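Hypoxanthine phosphoribosyltransferase (Bacillus anthracis, PDB 4QYI) probably catalyses the magnesium-dependent transfer of a phosphoribosyl group from phosphoribosyl diphosphate to hypoxanthine or guanine, salvaging purine bases as nucleotides. Local coordinates at residues F48-D53 with K126-L131; V90-K95 with D115-H120. All blocks are in the same frame, centred on the assembly; numbering follows the deposited sequence.

Both contacts belong to the phosphoribosyltransferase core built round the parallel part of the mixed sheet, and their centres lie 19 Å apart. Contact 1 is central, 4 Å from the centre of the chain, whereas contact 2 sits about 17 Å from it. Along the sequence the order is 48-53, 90-95, 115-120, 126-131. Helix 108-118 is followed, after a short turn, by strand 124-129. Helices 48-55 and 108-118 pack on opposite faces of the sheet: Phe-50 of the first meets Val-100, Phe-117 of the second Val-99, valines immediately preceding the magnesium-site residues Glu-101 and Asp-102. Contact 1 lies nearer the metal (Thr-129 side chain about 7 Å away) than contact 2 (Phe-117 about 12 Å).

Contact 1. Residues F48-D53 with K126-L131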
loop_
_atom_site.group_PDB
_atom_site.type_symbol
_atom_site.label_atom_id
_atom_site.label_comp_id
_atom_site.label_asym_id
_atom_site.label_seq_id
_atom_site.Cartn_x
_atom_site.Cartn_y
_atom_site.Cartn_z
ATOM N N PHE A 48 4.188 2.430 -0.592
ATOM C CA PHE A 48 2.871 2.133 0.013
ATOM C C PHE A 48 2.692 2.562 1.456
ATOM O O PHE A 48 1.594 2.960 1.816
ATOM C CB PHE A 48 2.410 0.672 -0.184
ATOM C CG PHE A 48 2.826 -0.297 0.891
ATOM C CD1 PHE A 48 4.099 -0.845 0.927
ATOM C CD2 PHE A 48 1.902 -0.707 1.851
ATOM C CE1 PHE A 48 4.457 -1.745 1.915
ATOM C CE2 PHE A 48 2.253 -1.614 2.831
ATOM C CZ PHE A 48 3.530 -2.142 2.853
ATOM N N VAL A 49 3.748 2.528 2.260
ATOM C CA VAL A 49 3.633 2.927 3.668
ATOM C C VAL A 49 3.507 4.439 3.743
ATOM O O VAL A 49 2.633 4.969 4.402
ATOM C CB VAL A 49 4.822 2.422 4.507
ATOM C CG1 VAL A 49 4.723 2.946 5.921
ATOM C CG2 VAL A 49 4.870 0.899 4.504
ATOM N N PHE A 50 4.391 5.129 3.043
ATOM C CA PHE A 50 4.349 6.584 2.963
ATOM C C PHE A 50 2.986 7.068 2.468
ATOM O O PHE A 50 2.399 8.013 3.020
ATOM C CB PHE A 50 5.476 7.022 2.051
ATOM C CG PHE A 50 5.527 8.492 1.754
ATOM C CD1 PHE A 50 5.356 9.431 2.748
ATOM C CD2 PHE A 50 5.908 8.927 0.477
ATOM C CE1 PHE A 50 5.458 10.776 2.468
ATOM C CE2 PHE A 50 6.011 10.277 0.194
ATOM C CZ PHE A 50 5.778 11.202 1.197
ATOM N N ALA A 51 2.465 6.404 1.452
ATOM C CA ALA A 51 1.181 6.803 0.865
ATOM C C ALA A 51 0.063 6.619 1.852
ATOM O O ALA A 51 -0.782 7.499 1.980
ATOM C CB ALA A 51 0.883 6.031 -0.410
ATOM N N ALA A 52 0.057 5.478 2.536
ATOM C CA ALA A 52 -0.973 5.203 3.524
ATOM C C ALA A 52 -0.977 6.312 4.592
ATOM O O ALA A 52 -2.029 6.801 4.964
ATOM C CB ALA A 52 -0.749 3.840 4.175
ATOM N N ASP A 53 0.205 6.727 5.054
ATOM C CA ASP A 53 0.284 7.758 6.084
ATOM C C ASP A 53 -0.030 9.149 5.546
ATOM O O ASP A 53 -0.736 9.925 6.189
ATOM C CB ASP A 53 1.670 7.797 6.731
ATOM C CG ASP A 53 1.953 6.584 7.607
ATOM O OD1 ASP A 53 1.031 5.782 7.905
ATOM O OD2 ASP A 53 3.119 6.461 8.017
ATOM N N LYS A 126 2.027 16.605 -10.157
ATOM C CA LYS A 126 3.152 16.952 -9.300
ATOM C C LYS A 126 3.735 15.697 -8.702
ATOM O O LYS A 126 3.072 14.666 -8.668
ATOM C CB LYS A 126 2.679 17.871 -8.183
ATOM C CG LYS A 126 2.024 19.158 -8.670
ATOM C CD LYS A 126 2.962 20.034 -9.484
ATOM C CE LYS A 126 2.279 21.312 -9.949
ATOM N NZ LYS A 126 3.247 22.175 -10.676
ATOM N N PHE A 127 4.970 15.806 -8.221
ATOM C CA PHE A 127 5.666 14.690 -7.593
ATOM C C PHE A 127 5.950 14.937 -6.119
ATOM O O PHE A 127 6.352 16.036 -5.734
ATOM C CB PHE A 127 6.952 14.395 -8.361
ATOM C CG PHE A 127 6.670 13.991 -9.758
ATOM C CD1 PHE A 127 6.369 12.682 -10.043
ATOM C CD2 PHE A 127 6.577 14.941 -10.754
ATOM C CE1 PHE A 127 6.040 12.309 -11.316
ATOM C CE2 PHE A 127 6.257 14.577 -12.036
ATOM C CZ PHE A 127 5.987 13.254 -12.320
ATOM N N CYS A 128 5.735 13.887 -5.334
ATOM C CA CYS A 128 5.945 13.898 -3.904
ATOM C C CYS A 128 6.805 12.711 -3.509
ATOM O O CYS A 128 6.395 11.570 -3.694
ATOM C CB CYS A 128 4.592 13.800 -3.193
ATOM S SG CYS A 128 4.718 13.702 -1.388
ATOM N N THR A 129 7.987 12.969 -2.956
ATOM C CA THR A 129 8.855 11.880 -2.546
ATOM C C THR A 129 9.233 12.025 -1.091
ATOM O O THR A 129 9.397 13.127 -0.580
ATOM C CB THR A 129 10.142 11.801 -3.409
ATOM O OG1 THR A 129 10.909 10.634 -3.065
ATOM C CG2 THR A 129 10.996 13.034 -3.221
ATOM N N LEU A 130 9.360 10.889 -0.423
ATOM C CA LEU A 130 9.741 10.882 0.965
ATOM C C LEU A 130 11.196 11.279 1.056
ATOM O O LEU A 130 11.562 12.121 1.879
ATOM C CB LEU A 130 9.586 9.486 1.568
ATOM C CG LEU A 130 9.990 9.377 3.046
ATOM C CD1 LEU A 130 9.134 10.272 3.919
ATOM C CD2 LEU A 130 9.869 7.943 3.521
ATOM N N LEU A 131 12.019 10.664 0.200
ATOM C CA LEU A 131 13.457 10.908 0.203
ATOM C C LEU A 131 13.939 11.387 -1.154
ATOM O O LEU A 131 13.445 10.925 -2.182
ATOM C CB LEU A 131 14.180 9.624 0.560
ATOM C CG LEU A 131 13.681 8.891 1.814
ATOM C CD1 LEU A 131 14.374 7.537 1.922
ATOM C CD2 LEU A 131 13.868 9.702 3.082
#
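Phe-50 of helix 48-55 lays its ring against the backbone and side chain of Leu-130, where the chain turns a corner. Leu-130 CB stands 3.9 Å from the centroid of the Phe-50 ring and 13° from its normal, which meets the criteria for a CH-pi contact over the face. The two side chains cross obliquely: CD1 of Leu-130 reaches the opposite rim, 4.0 Å from Phe-50 CE1, while Phe-50 CE2 approaches the backbone N of Leu-130 at 3.5 Å. With CG of Phe-50 anti to the backbone N (chi1 175°), the ring extends straight out from the helix toward the corner. Cys-128 meets the far end of the ring, its SG 3.7 Å from Phe-50 CZ, in a sulfur-aromatic contact in which the sulfur sits obliquely, 69° off the ring normal. Thr-129 turns its side chain away from the helix, and its OG1 donates to Leu-131 O at 2.7 Å, a bond within the segment that bridges the corner; the Thr-129 side chain is about 7 Å from the bound magnesium. Val-22 and Leu-25 of helix 15-32, Val-100 and Tyr-158 also touch Phe-50. The four touching residues are all buried, and across the interface the attraction is dispersion with a modest CH-pi and sulfur-aromatic share, so shape fit, rather than directional polar bonding, probably sets how the ring of Phe-50 seats against Leu-130 and Cys-128.

Contact 2. Residues V90-K95 with D115-H120; sequences VNITGK and DHFFMH
A single water ties His-120 to the 90-95 loop through three polar groups: it donates to Val-90 O at 2.8 Å, accepts from Ile-92 N at 3.0 Å, and lies 3.0 Å from His-120 ND1, at the edge of the imidazole and in its plane. The ring is thus linked to two backbone groups of the loop. The direct bond is shorter, Thr-93 OG1 donating to His-120 O at 2.6 Å, in the carbonyl plane with a C=O...donor angle of 157°. Alongside these polar links, Ile-92 reaches across with CG1 between its own backbone N and carbonyl carbon (chi1 62°), a crowded position that brings CG1 to 3.5 Å from His-120 CB. Its terminal CD1 continues to Phe-117, 4.0 Å from CD1 of that ring, the two side chains crossing at about a right angle. The loop is braced internally by an Asx turn, in which Thr-93 N donates to Asn-91 OD1 from above the carbonyl plane, and by a type II turn from Ile-92 to Lys-95, with Gly-94 at positive phi. Phe-117 also packs on Ile-41, Ile-67, Val-99 and Leu-125 of the sheet. The loop leads into strand 96-101, and helix 108-118 connects that strand to its parallel neighbour 124-129; the contact thus joins the loop entering a beta-alpha-beta crossover to the turn that follows its helix, as in the Rossmann-like core of phosphoribosyltransferases.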
loop_
_atom_site.group_PDB
_atom_site.type_symbol
_atom_site.label_atom_id
_atom_site.label_comp_id
_atom_site.label_asym_id
_atom_site.label_seq_id
_atom_site.Cartn_x
_atom_site.Cartn_y
_atom_site.Cartn_z
ATOM N N VAL A 90 -7.737 4.311 -12.675
ATOM C CA VAL A 90 -8.570 5.505 -12.510
ATOM C C VAL A 90 -8.386 6.530 -13.591
ATOM O O VAL A 90 -7.363 6.583 -14.273
ATOM C CB VAL A 90 -8.323 6.199 -11.169
ATOM C CG1 VAL A 90 -8.710 5.284 -10.026
ATOM C CG2 VAL A 90 -6.865 6.653 -11.040
ATOM N N ASN A 91 -9.414 7.348 -13.752
ATOM C CA ASN A 91 -9.397 8.426 -14.706
ATOM C C ASN A 91 -8.681 9.654 -14.157
ATOM O O ASN A 91 -9.120 10.227 -13.171
ATOM C CB ASN A 91 -10.841 8.829 -15.022
ATOM C CG ASN A 91 -10.920 10.004 -15.966
ATOM O OD1 ASN A 91 -9.983 10.288 -16.710
ATOM N ND2 ASN A 91 -12.013 10.738 -15.881
ATOM N N ILE A 92 -7.567 10.062 -14.759
ATOM C CA ILE A 92 -6.888 11.274 -14.306
ATOM C C ILE A 92 -7.029 12.433 -15.304
ATOM O O ILE A 92 -6.450 13.502 -15.110
ATOM C CB ILE A 92 -5.408 11.062 -14.040
ATOM C CG1 ILE A 92 -4.672 10.636 -15.318
ATOM C CG2 ILE A 92 -5.216 10.038 -12.929
ATOM C CD1 ILE A 92 -3.179 10.503 -15.121
ATOM N N THR A 93 -7.800 12.228 -16.367
ATOM C CA THR A 93 -8.009 13.282 -17.363
ATOM C C THR A 93 -8.714 14.487 -16.713
ATOM O O THR A 93 -9.798 14.358 -16.158
ATOM C CB THR A 93 -8.805 12.766 -18.574
ATOM O OG1 THR A 93 -8.059 11.728 -19.195
ATOM C CG2 THR A 93 -9.053 13.861 -19.590
ATOM N N GLY A 94 -8.062 15.645 -16.781
ATOM C CA GLY A 94 -8.588 16.886 -16.171
ATOM C C GLY A 94 -8.523 16.888 -14.648
ATOM O O GLY A 94 -9.129 17.733 -14.008
ATOM N N LYS A 95 -7.771 15.961 -14.059
ATOM C CA LYS A 95 -7.664 15.890 -12.609
ATOM C C LYS A 95 -6.330 16.390 -12.097
ATOM O O LYS A 95 -5.363 16.554 -12.849
ATOM C CB LYS A 95 -7.810 14.448 -12.139
ATOM C CG LYS A 95 -9.050 13.723 -12.638
ATOM C CD LYS A 95 -10.333 14.370 -12.193
ATOM C CE LYS A 95 -11.515 13.633 -12.799
ATOM N NZ LYS A 95 -12.788 14.342 -12.522
ATOM N N ASP A 115 6.002 11.446 -18.477
ATOM C CA ASP A 115 5.530 11.458 -19.865
ATOM C C ASP A 115 4.331 10.526 -20.057
ATOM O O ASP A 115 3.411 10.830 -20.814
ATOM C CB ASP A 115 6.647 11.051 -20.813
ATOM C CG ASP A 115 7.722 12.102 -20.938
ATOM O OD1 ASP A 115 7.504 13.260 -20.526
ATOM O OD2 ASP A 115 8.781 11.785 -21.511
ATOM N N HIS A 116 4.338 9.377 -19.385
ATOM C CA HIS A 116 3.218 8.450 -19.499
ATOM C C HIS A 116 1.921 9.094 -18.976
ATOM O O HIS A 116 0.883 9.056 -19.634
ATOM C CB HIS A 116 3.494 7.140 -18.749
ATOM C CG HIS A 116 2.327 6.201 -18.732
ATOM N ND1 HIS A 116 1.874 5.559 -19.860
ATOM C CD2 HIS A 116 1.530 5.787 -17.724
ATOM C CE1 HIS A 116 0.840 4.801 -19.552
ATOM N NE2 HIS A 116 0.609 4.923 -18.261
ATOM N N PHE A 117 1.998 9.679 -17.795
ATOM C CA PHE A 117 0.807 10.297 -17.218
ATOM C C PHE A 117 0.330 11.494 -18.043
ATOM O O PHE A 117 -0.880 11.683 -18.206
ATOM C CB PHE A 117 1.018 10.703 -15.780
ATOM C CG PHE A 117 1.249 9.552 -14.850
ATOM C CD1 PHE A 117 0.292 8.558 -14.715
ATOM C CD2 PHE A 117 2.393 9.495 -14.075
ATOM C CE1 PHE A 117 0.488 7.503 -13.842
ATOM C CE2 PHE A 117 2.602 8.443 -13.200
ATOM C CZ PHE A 117 1.648 7.449 -13.081
ATOM N N PHE A 118 1.262 12.262 -18.603
ATOM C CA PHE A 118 0.842 13.389 -19.444
ATOM C C PHE A 118 0.006 12.960 -20.637
ATOM O O PHE A 118 -0.833 13.726 -21.105
ATOM C CB PHE A 118 1.977 14.347 -19.835
ATOM C CG PHE A 118 2.228 15.420 -18.800
ATOM C CD1 PHE A 118 1.216 16.338 -18.488
ATOM C CD2 PHE A 118 3.458 15.553 -18.167
ATOM C CE1 PHE A 118 1.418 17.339 -17.557
ATOM C CE2 PHE A 118 3.666 16.562 -17.232
ATOM C CZ PHE A 118 2.647 17.456 -16.925
ATOM N N MET A 119 0.200 11.724 -21.100
ATOM C CA MET A 119 -0.579 11.213 -22.216
ATOM C C MET A 119 -2.051 11.128 -21.831
ATOM O O MET A 119 -2.916 11.184 -22.689
ATOM C CB MET A 119 -0.044 9.844 -22.682
ATOM C CG MET A 119 1.293 9.937 -23.415
ATOM S SD MET A 119 2.065 8.332 -23.787
ATOM C CE MET A 119 0.718 7.443 -24.568
ATOM N N HIS A 120 -2.334 11.024 -20.533
ATOM C CA HIS A 120 -3.735 10.990 -20.018
ATOM C C HIS A 120 -4.387 12.374 -19.863
ATOM O O HIS A 120 -5.563 12.479 -19.518
ATOM C CB HIS A 120 -3.755 10.277 -18.674
ATOM C CG HIS A 120 -3.504 8.803 -18.768
ATOM N ND1 HIS A 120 -4.361 7.870 -18.226
ATOM C CD2 HIS A 120 -2.530 8.104 -19.392
ATOM C CE1 HIS A 120 -3.896 6.653 -18.468
ATOM N NE2 HIS A 120 -2.788 6.769 -19.177
HETATM O O HOH W 1 -6.896 7.902 -16.702
#